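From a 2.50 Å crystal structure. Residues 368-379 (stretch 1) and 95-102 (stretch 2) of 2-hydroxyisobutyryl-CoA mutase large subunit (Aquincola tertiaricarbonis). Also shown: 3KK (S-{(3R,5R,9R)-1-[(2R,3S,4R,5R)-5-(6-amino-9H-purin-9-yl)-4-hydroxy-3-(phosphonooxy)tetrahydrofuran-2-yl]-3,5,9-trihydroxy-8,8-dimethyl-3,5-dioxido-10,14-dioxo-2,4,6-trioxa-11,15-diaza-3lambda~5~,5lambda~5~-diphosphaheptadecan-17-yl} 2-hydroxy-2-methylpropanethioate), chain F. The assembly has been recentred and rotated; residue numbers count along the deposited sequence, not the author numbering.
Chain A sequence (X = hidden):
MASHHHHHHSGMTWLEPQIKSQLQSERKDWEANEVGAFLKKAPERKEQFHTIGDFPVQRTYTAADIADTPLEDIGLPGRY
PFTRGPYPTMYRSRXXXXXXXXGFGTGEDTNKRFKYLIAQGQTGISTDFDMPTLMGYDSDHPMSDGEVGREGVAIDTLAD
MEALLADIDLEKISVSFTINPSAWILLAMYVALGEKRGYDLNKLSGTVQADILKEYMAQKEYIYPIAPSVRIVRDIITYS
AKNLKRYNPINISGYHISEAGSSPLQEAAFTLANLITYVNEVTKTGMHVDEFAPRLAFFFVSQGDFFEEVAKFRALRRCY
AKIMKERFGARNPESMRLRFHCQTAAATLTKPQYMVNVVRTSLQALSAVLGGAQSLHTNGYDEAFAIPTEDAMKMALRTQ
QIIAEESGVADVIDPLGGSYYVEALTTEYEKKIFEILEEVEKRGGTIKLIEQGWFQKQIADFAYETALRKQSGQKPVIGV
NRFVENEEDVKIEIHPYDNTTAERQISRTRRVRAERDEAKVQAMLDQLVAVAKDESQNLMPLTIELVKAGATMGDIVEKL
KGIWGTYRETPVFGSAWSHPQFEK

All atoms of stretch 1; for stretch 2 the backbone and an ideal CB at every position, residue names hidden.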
ATOM      1  N   ALA A 368      -1.236  -8.758  -6.616  1.00 20.02           N
ATOM      2  CA  ALA A 368      -0.971 -10.203  -6.636  1.00 21.03           C
ATOM      3  C   ALA A 368      -2.086 -11.013  -5.949  1.00 24.82           C
ATOM      4  O   ALA A 368      -2.495 -12.064  -6.460  1.00 24.47           O
ATOM      5  CB  ALA A 368       0.374 -10.495  -5.982  1.00 21.47           C
ATOM      6  N   VAL A 369      -2.588 -10.489  -4.813  1.00 22.43           N
ATOM      7  CA  VAL A 369      -3.648 -11.076  -3.980  1.00 22.43           C
ATOM      8  C   VAL A 369      -4.993 -11.003  -4.730  1.00 26.96           C
ATOM      9  O   VAL A 369      -5.734 -11.987  -4.773  1.00 27.05           O
ATOM     10  CB  VAL A 369      -3.679 -10.363  -2.595  1.00 24.75           C
ATOM     11  CG1 VAL A 369      -4.884 -10.790  -1.760  1.00 25.44           C
ATOM     12  CG2 VAL A 369      -2.390 -10.620  -1.832  1.00 23.84           C
ATOM     13  N   LEU A 370      -5.288  -9.839  -5.343  1.00 23.45           N
ATOM     14  CA  LEU A 370      -6.503  -9.606  -6.119  1.00 22.58           C
ATOM     15  C   LEU A 370      -6.424 -10.422  -7.417  1.00 27.93           C
ATOM     16  O   LEU A 370      -7.463 -10.827  -7.957  1.00 28.74           O
ATOM     17  CB  LEU A 370      -6.691  -8.094  -6.402  1.00 21.39           C
ATOM     18  CG  LEU A 370      -6.894  -7.150  -5.207  1.00 24.10           C
ATOM     19  CD1 LEU A 370      -7.328  -5.796  -5.682  1.00 24.00           C
ATOM     20  CD2 LEU A 370      -7.914  -7.691  -4.169  1.00 21.21           C
ATOM     21  N   GLY A 371      -5.188 -10.668  -7.869  1.00 23.48           N
ATOM     22  CA  GLY A 371      -4.835 -11.488  -9.027  1.00 23.10           C
ATOM     23  C   GLY A 371      -4.875 -12.988  -8.784  1.00 28.21           C
ATOM     24  O   GLY A 371      -4.823 -13.765  -9.745  1.00 30.03           O
ATOM     25  N   GLY A 372      -4.975 -13.412  -7.516  1.00 23.38           N
ATOM     26  CA  GLY A 372      -5.123 -14.823  -7.150  1.00 23.41           C
ATOM     27  C   GLY A 372      -3.855 -15.664  -7.141  1.00 27.15           C
ATOM     28  O   GLY A 372      -3.909 -16.861  -7.435  1.00 25.40           O
ATOM     29  N   ALA A 373      -2.708 -15.054  -6.744  1.00 23.80           N
ATOM     30  CA  ALA A 373      -1.396 -15.714  -6.630  1.00 22.33           C
ATOM     31  C   ALA A 373      -1.429 -16.792  -5.520  1.00 25.24           C
ATOM     32  O   ALA A 373      -2.184 -16.652  -4.540  1.00 23.13           O
ATOM     33  CB  ALA A 373      -0.323 -14.680  -6.348  1.00 21.83           C
ATOM     34  N   GLN A 374      -0.646 -17.876  -5.706  1.00 22.84           N
ATOM     35  CA  GLN A 374      -0.573 -19.035  -4.786  1.00 23.31           C
ATOM     36  C   GLN A 374       0.547 -18.868  -3.799  1.00 28.50           C
ATOM     37  O   GLN A 374       0.550 -19.500  -2.729  1.00 29.80           O
ATOM     38  CB  GLN A 374      -0.327 -20.339  -5.572  1.00 23.65           C
ATOM     39  CG  GLN A 374      -1.568 -20.950  -6.175  1.00 20.41           C
ATOM     40  CD  GLN A 374      -2.319 -20.038  -7.102  1.00 28.75           C
ATOM     41  OE1 GLN A 374      -1.905 -19.768  -8.226  1.00 30.52           O
ATOM     42  NE2 GLN A 374      -3.417 -19.494  -6.617  1.00 24.36           N
ATOM     43  N   SER A 375       1.535 -18.068  -4.211  1.00 23.16           N
ATOM     44  CA  SER A 375       2.753 -17.799  -3.485  1.00 21.81           C
ATOM     45  C   SER A 375       3.204 -16.382  -3.821  1.00 23.22           C
ATOM     46  O   SER A 375       3.009 -15.906  -4.957  1.00 23.26           O
ATOM     47  CB  SER A 375       3.812 -18.838  -3.856  1.00 22.55           C
ATOM     48  OG  SER A 375       5.011 -18.714  -3.111  1.00 22.62           O
ATOM     49  N   LEU A 376       3.776 -15.687  -2.822  1.00 19.27           N
ATOM     50  CA  LEU A 376       4.222 -14.317  -3.000  1.00 17.45           C
ATOM     51  C   LEU A 376       5.474 -13.953  -2.260  1.00 21.01           C
ATOM     52  O   LEU A 376       5.578 -14.188  -1.056  1.00 22.36           O
ATOM     53  CB  LEU A 376       3.085 -13.337  -2.641  1.00 17.12           C
ATOM     54  CG  LEU A 376       3.316 -11.806  -2.744  1.00 18.83           C
ATOM     55  CD1 LEU A 376       3.587 -11.368  -4.181  1.00 17.60           C
ATOM     56  CD2 LEU A 376       2.150 -11.048  -2.143  1.00 17.83           C
ATOM     57  N   HIS A 377       6.409 -13.300  -2.985  1.00 17.03           N
ATOM     58  CA  HIS A 377       7.585 -12.674  -2.436  1.00 15.83           C
ATOM     59  C   HIS A 377       7.343 -11.151  -2.599  1.00 21.83           C
ATOM     60  O   HIS A 377       7.114 -10.653  -3.715  1.00 19.76           O
ATOM     61  CB  HIS A 377       8.868 -13.062  -3.205  1.00 15.89           C
ATOM     62  CG  HIS A 377      10.084 -12.266  -2.784  1.00 17.67           C
ATOM     63  ND1 HIS A 377      10.986 -12.756  -1.841  1.00 18.66           N
ATOM     64  CD2 HIS A 377      10.493 -11.035  -3.175  1.00 17.56           C
ATOM     65  CE1 HIS A 377      11.884 -11.801  -1.674  1.00 17.47           C
ATOM     66  NE2 HIS A 377      11.648 -10.759  -2.473  1.00 17.31           N
ATOM     67  N   THR A 378       7.454 -10.411  -1.487  1.00 20.99           N
ATOM     68  CA  THR A 378       7.428  -8.960  -1.500  1.00 20.20           C
ATOM     69  C   THR A 378       8.880  -8.488  -1.387  1.00 22.89           C
ATOM     70  O   THR A 378       9.637  -9.014  -0.552  1.00 23.49           O
ATOM     71  CB  THR A 378       6.517  -8.388  -0.403  1.00 25.28           C
ATOM     72  OG1 THR A 378       6.606  -9.192   0.763  1.00 22.84           O
ATOM     73  CG2 THR A 378       5.073  -8.278  -0.846  1.00 24.53           C
ATOM     74  N   ASN A 379       9.279  -7.499  -2.215  1.00 18.45           N
ATOM     75  CA  ASN A 379      10.654  -7.018  -2.174  1.00 18.23           C
ATOM     76  C   ASN A 379      10.919  -6.162  -0.949  1.00 21.15           C
ATOM     77  O   ASN A 379       9.960  -5.689  -0.331  1.00 21.96           O
ATOM     78  CB  ASN A 379      11.018  -6.261  -3.456  1.00 15.49           C
ATOM     79  CG  ASN A 379      10.852  -7.069  -4.697  1.00 27.99           C
ATOM     80  OD1 ASN A 379      11.106  -8.275  -4.721  1.00 17.51           O
ATOM     81  ND2 ASN A 379      10.371  -6.419  -5.748  1.00 26.49           N
ATOM     82  N   UNK A  95      -4.378 -19.252   2.806  1.00 28.50           N
ATOM     83  CA  UNK A  95      -3.710 -18.017   2.372  1.00 26.81           C
ATOM     84  C   UNK A  95      -2.594 -18.345   1.359  1.00 29.04           C
ATOM     85  O   UNK A  95      -2.002 -19.418   1.435  1.00 30.19           O
ATOM     86  CB  UNK A  95      -3.135 -17.268   3.576  1.00 26.81           C
ATOM     87  N   UNK A  96      -2.232 -17.397   0.496  1.00 24.42           N
ATOM     88  CA  UNK A  96      -1.081 -17.582  -0.391  1.00 23.87           C
ATOM     89  C   UNK A  96       0.164 -17.857   0.491  1.00 26.26           C
ATOM     90  O   UNK A  96       0.198 -17.457   1.657  1.00 26.94           O
ATOM     91  CB  UNK A  96      -0.872 -16.356  -1.283  1.00 23.87           C
ATOM     92  N   UNK A  97       1.166 -18.533  -0.055  1.00 22.70           N
ATOM     93  CA  UNK A  97       2.396 -18.782   0.670  1.00 22.12           C
ATOM     94  C   UNK A  97       3.178 -17.459   0.714  1.00 25.54           C
ATOM     95  O   UNK A  97       3.330 -16.774  -0.305  1.00 25.37           O
ATOM     96  CB  UNK A  97       3.210 -19.901   0.018  1.00 22.12           C
ATOM     97  N   UNK A  98       3.603 -17.072   1.915  1.00 21.27           N
ATOM     98  CA  UNK A  98       4.427 -15.901   2.128  1.00 19.15           C
ATOM     99  C   UNK A  98       5.818 -16.525   2.110  1.00 22.35           C
ATOM    100  O   UNK A  98       6.251 -17.192   3.070  1.00 21.27           O
ATOM    101  CB  UNK A  98       4.102 -15.136   3.413  1.00 19.15           C
ATOM    102  N   UNK A  99       6.413 -16.470   0.910  1.00 20.27           N
ATOM    103  CA  UNK A  99       7.665 -17.131   0.568  1.00 20.66           C
ATOM    104  C   UNK A  99       8.721 -16.115   0.070  1.00 24.40           C
ATOM    105  O   UNK A  99       8.758 -15.744  -1.115  1.00 21.94           O
ATOM    106  CB  UNK A  99       7.413 -18.200  -0.497  1.00 20.66           C
ATOM    107  N   UNK A 100       9.583 -15.682   1.020  1.00 22.77           N
ATOM    108  CA  UNK A 100      10.652 -14.715   0.828  1.00 21.50           C
ATOM    109  C   UNK A 100      11.971 -15.355   0.405  1.00 25.83           C
ATOM    110  O   UNK A 100      12.410 -16.343   1.017  1.00 27.36           O
ATOM    111  CB  UNK A 100      10.861 -13.918   2.117  1.00 21.50           C
ATOM    112  N   UNK A 101      12.633 -14.754  -0.605  1.00 22.89           N
ATOM    113  CA  UNK A 101      13.939 -15.217  -1.101  1.00 22.28           C
ATOM    114  C   UNK A 101      14.990 -15.011  -0.002  1.00 24.88           C
ATOM    115  O   UNK A 101      15.002 -13.977   0.671  1.00 24.83           O
ATOM    116  CB  UNK A 101      14.337 -14.474  -2.378  1.00 22.28           C
ATOM    117  N   UNK A 102      15.871 -15.995   0.148  1.00 23.08           N
ATOM    118  CA  UNK A 102      17.005 -16.001   1.069  1.00 22.83           C
ATOM    119  C   UNK A 102      18.177 -16.663   0.320  1.00 24.39           C
ATOM    120  O   UNK A 102      17.990 -17.701  -0.332  1.00 22.16           O
ATOM    121  CB  UNK A 102      16.673 -16.736   2.369  1.00 22.83           C
TER
HETATM  122  C4  3KK F 802      16.240 -14.404  -9.545  0.50  6.91           C
HETATM  123  C3  3KK F 802      14.997 -14.119  -8.708  0.50 12.48           C
HETATM  124  C2  3KK F 802      14.363 -12.797  -9.136  0.50 14.70           C
HETATM  125  O3  3KK F 802      15.412 -14.017  -7.356  0.50 11.40           O
HETATM  126  C1  3KK F 802      13.950 -15.235  -8.814  0.50 19.36           C
HETATM  127  O1  3KK F 802      13.681 -15.791  -9.882  0.50 19.20           O
HETATM  128  S1P 3KK F 802      13.191 -15.622  -7.272  0.50 26.37           S
HETATM  129  C2P 3KK F 802      12.059 -16.977  -7.692  0.50 22.78           C
HETATM  130  C3P 3KK F 802      11.534 -17.624  -6.436  0.50 22.35           C
HETATM  131  N4P 3KK F 802      10.561 -18.636  -6.825  0.50 20.57           N
HETATM  132  C5P 3KK F 802       9.599 -19.056  -5.998  0.50 21.79           C
HETATM  133  O5P 3KK F 802       9.447 -18.652  -4.841  0.50 21.65           O
HETATM  134  C6P 3KK F 802       8.684 -20.109  -6.631  0.50 24.04           C
HETATM  135  C7P 3KK F 802       7.679 -20.674  -5.639  0.50 26.92           C
HETATM  136  N8P 3KK F 802       6.765 -21.601  -6.317  0.50 28.88           N
HETATM  137  C9P 3KK F 802       5.917 -22.373  -5.620  0.50 28.49           C
HETATM  138  O9P 3KK F 802       5.877 -22.370  -4.389  0.50 29.02           O
HETATM  139  CAP 3KK F 802       5.058 -23.370  -6.451  0.50 27.59           C
HETATM  140  OAP 3KK F 802       5.790 -23.915  -7.570  0.50 27.43           O
HETATM  141  CBP 3KK F 802       3.598 -22.917  -6.794  0.50 27.99           C
HETATM  142  CDP 3KK F 802       2.816 -24.091  -7.403  0.50 26.17           C
HETATM  143  CEP 3KK F 802       3.586 -21.769  -7.809  0.50 28.00           C
HETATM  144  CCP 3KK F 802       2.832 -22.490  -5.524  0.50 29.25           C
HETATM  145  O6A 3KK F 802       2.937 -23.542  -4.548  0.50 28.82           O
HETATM  146  P2A 3KK F 802       2.652 -23.372  -3.001  0.50 29.74           P
HETATM  147  O4A 3KK F 802       3.259 -22.123  -2.517  0.50 28.43           O
HETATM  148  O5A 3KK F 802       3.026 -24.647  -2.343  0.50 33.02           O
HETATM  149  O3A 3KK F 802       1.042 -23.162  -3.019  0.50 33.55           O
HETATM  150  P1A 3KK F 802      -0.106 -24.262  -3.431  0.50 33.76           P
HETATM  151  O1A 3KK F 802       0.446 -25.397  -4.218  0.50 34.58           O
HETATM  152  O2A 3KK F 802      -1.241 -23.510  -3.991  0.50 32.48           O
HETATM  153  O5B 3KK F 802      -0.496 -24.715  -1.916  0.50 33.39           O
HETATM  154  C5B 3KK F 802       0.126 -25.821  -1.225  0.50 34.44           C
HETATM  155  C4B 3KK F 802      -0.924 -26.900  -0.902  0.50 36.96           C
HETATM  156  O4B 3KK F 802      -2.133 -26.326  -0.320  0.50 38.51           O
HETATM  157  C3B 3KK F 802      -1.356 -27.642  -2.162  0.50 38.73           C
HETATM  158  O3B 3KK F 802      -1.561 -29.033  -1.815  0.50 44.84           O
HETATM  159  P3B 3KK F 802      -0.603 -30.228  -2.330  0.50 43.89           P
HETATM  160  O8A 3KK F 802      -0.737 -30.132  -3.801  0.50 39.49           O
HETATM  161  O7A 3KK F 802       0.714 -29.866  -1.767  0.50 45.33           O
HETATM  162  O9A 3KK F 802      -1.238 -31.414  -1.706  0.50 47.76           O
HETATM  163  C2B 3KK F 802      -2.669 -26.977  -2.531  0.50 35.54           C
HETATM  164  O2B 3KK F 802      -3.521 -27.849  -3.283  0.50 35.58           O
HETATM  165  C1B 3KK F 802      -3.254 -26.654  -1.170  0.50 38.06           C
HETATM  166  N9A 3KK F 802      -4.183 -25.485  -1.211  0.50 42.50           N
HETATM  167  C8A 3KK F 802      -3.916 -24.214  -1.505  0.50 42.80           C
HETATM  168  N7A 3KK F 802      -5.049 -23.522  -1.422  0.50 44.40           N
HETATM  169  C5A 3KK F 802      -6.026 -24.357  -1.050  0.50 46.16           C
HETATM  170  C4A 3KK F 802      -5.478 -25.582  -0.912  0.50 45.41           C
HETATM  171  N3A 3KK F 802      -6.226 -26.653  -0.538  0.50 44.89           N
HETATM  172  C2A 3KK F 802      -7.604 -26.501  -0.266  0.50 45.91           C
HETATM  173  N1A 3KK F 802      -8.136 -25.190  -0.420  0.50 46.88           N
HETATM  174  C6A 3KK F 802      -7.343 -24.173  -0.817  0.50 45.41           C
HETATM  175  N6A 3KK F 802      -7.831 -22.940  -0.970  0.50 43.70           N

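At position 95 the CA-to-CB bond points sideways and the ideal CB has no atom of stretch 1 within 5.5 Å, so the contact imposes no choice. The residue is Thr95.

At position 96 the CA-to-CB bond points toward stretch 1, and the ideal CB lies 3.5 Å from Ala373 O. Beyond it are the methyls of Val369 and the side chain of Leu376, an apolar surface that would suit a large aliphatic or aromatic group. The residue is Trp96, with chi1 p. Val369 CG2 sits 3.6 Å from the centroid of the Trp96 six-membered ring, 11° off the normal, a CH-pi contact over the face; Leu376 CB lies 3.8 Å from Trp96 CD1.

Position 97 pairs with Ser375 in a parallel bridge, CA to CA 4.3 Å. Its backbone is committed: N of 97 donates to Gln374 O (2.9 Å), and O of 97 accepts from Leu376 N (2.8 Å). The ideal CB is 3.8 Å from Ser375 OG, on the sheet face that also looks to the ligand phosphates, so a small polar or a basic residue would suit. It is Thr97, whose OG1 lies 2.7 Å from 3KK O4A, at hydrogen-bonding distance.

Position 98 pairs with Leu376, with its side chain on the Leu376 face, but the ideal CB reaches nothing nearer than Leu376 O at 4.8 Å. Many residues would do; Met98 covers little of stretch 1.

At position 99 the backbone N donates to Leu376 O (3.1 Å). The CB points sideways, 3.6 Å from Ser375 OG, with phosphate oxygens further out; a long donor, lysine or arginine, fits. Arg99 donates from NE to Ser375 OG (3.0 Å) and from NH2 to 3KK O4A (2.7 Å), while 3KK O9P lies over one face of its guanidinium.

Position 100 also points sideways, its ideal CB 4.1 Å from His377 ND1. Thr378 offers a backbone donor and acceptor, which a flexible amide could satisfy together. Gln100 does so: Thr378 N donates to Gln100 OE1 (3.0 Å), and Gln100 NE2 donates to Thr378 O (2.8 Å, 175°).

At position 101 the backbone N donates to His377 ND1 (2.9 Å), and the ideal CB is 3.7 Å from His377 CE1. An aliphatic chain could cover the imidazole. Ile101 CD1 lies 3.5 Å from the centroid of the His377 ring, over the face opposite Gln100 NE2.

Position 102 is out of reach of stretch 1, which leaves it unconstrained; it is Ala102.

Stretch 2 95-102: TWTMRQIA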
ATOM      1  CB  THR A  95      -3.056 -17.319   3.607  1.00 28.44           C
ATOM      2  OG1 THR A  95      -4.033 -17.136   4.619  1.00 33.55           O
ATOM      3  CG2 THR A  95      -2.444 -15.957   3.280  1.00 25.15           C
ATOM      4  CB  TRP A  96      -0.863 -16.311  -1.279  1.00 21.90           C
ATOM      5  CG  TRP A  96      -0.612 -15.054  -0.504  1.00 21.49           C
ATOM      6  CD1 TRP A  96       0.598 -14.564  -0.104  1.00 23.09           C
ATOM      7  CD2 TRP A  96      -1.610 -14.191   0.069  1.00 21.18           C
ATOM      8  NE1 TRP A  96       0.420 -13.428   0.662  1.00 22.31           N
ATOM      9  CE2 TRP A  96      -0.926 -13.176   0.783  1.00 23.25           C
ATOM     10  CE3 TRP A  96      -3.021 -14.144   0.000  1.00 22.29           C
ATOM     11  CZ2 TRP A  96      -1.604 -12.142   1.461  1.00 22.73           C
ATOM     12  CZ3 TRP A  96      -3.692 -13.107   0.659  1.00 23.09           C
ATOM     13  CH2 TRP A  96      -2.988 -12.121   1.373  1.00 22.86           C
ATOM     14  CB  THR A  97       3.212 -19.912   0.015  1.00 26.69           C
ATOM     15  OG1 THR A  97       2.382 -21.050  -0.227  1.00 35.61           O
ATOM     16  CG2 THR A  97       4.353 -20.380   0.884  1.00 24.21           C
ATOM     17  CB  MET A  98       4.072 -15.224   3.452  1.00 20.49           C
ATOM     18  CG  MET A  98       2.592 -14.891   3.516  1.00 23.26           C
ATOM     19  SD  MET A  98       2.143 -13.855   4.893  1.00 25.77           S
ATOM     20  CE  MET A  98       0.372 -13.768   4.645  1.00 21.92           C
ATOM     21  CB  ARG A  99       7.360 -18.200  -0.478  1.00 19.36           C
ATOM     22  CG  ARG A  99       8.535 -19.087  -0.814  1.00 26.76           C
ATOM     23  CD  ARG A  99       8.307 -19.887  -2.076  1.00 20.84           C
ATOM     24  NE  ARG A  99       7.067 -20.666  -2.045  1.00 23.72           N
ATOM     25  CZ  ARG A  99       6.923 -21.828  -1.422  1.00 32.02           C
ATOM     26  NH1 ARG A  99       7.934 -22.359  -0.748  1.00 27.37           N
ATOM     27  NH2 ARG A  99       5.764 -22.462  -1.456  1.00 20.76           N
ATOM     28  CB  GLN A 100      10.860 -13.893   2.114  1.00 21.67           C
ATOM     29  CG  GLN A 100       9.670 -13.049   2.521  1.00 14.41           C
ATOM     30  CD  GLN A 100       9.282 -12.020   1.502  1.00 21.18           C
ATOM     31  OE1 GLN A 100       8.214 -12.095   0.898  1.00 17.61           O
ATOM     32  NE2 GLN A 100      10.123 -11.019   1.309  1.00 19.24           N
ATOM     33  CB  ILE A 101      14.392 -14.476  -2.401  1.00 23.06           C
ATOM     34  CG1 ILE A 101      13.461 -14.650  -3.594  1.00 22.25           C
ATOM     35  CG2 ILE A 101      15.799 -14.803  -2.738  1.00 20.76           C
ATOM     36  CD1 ILE A 101      13.379 -13.354  -4.425  1.00 18.24           C
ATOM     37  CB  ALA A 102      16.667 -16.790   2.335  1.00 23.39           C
TER
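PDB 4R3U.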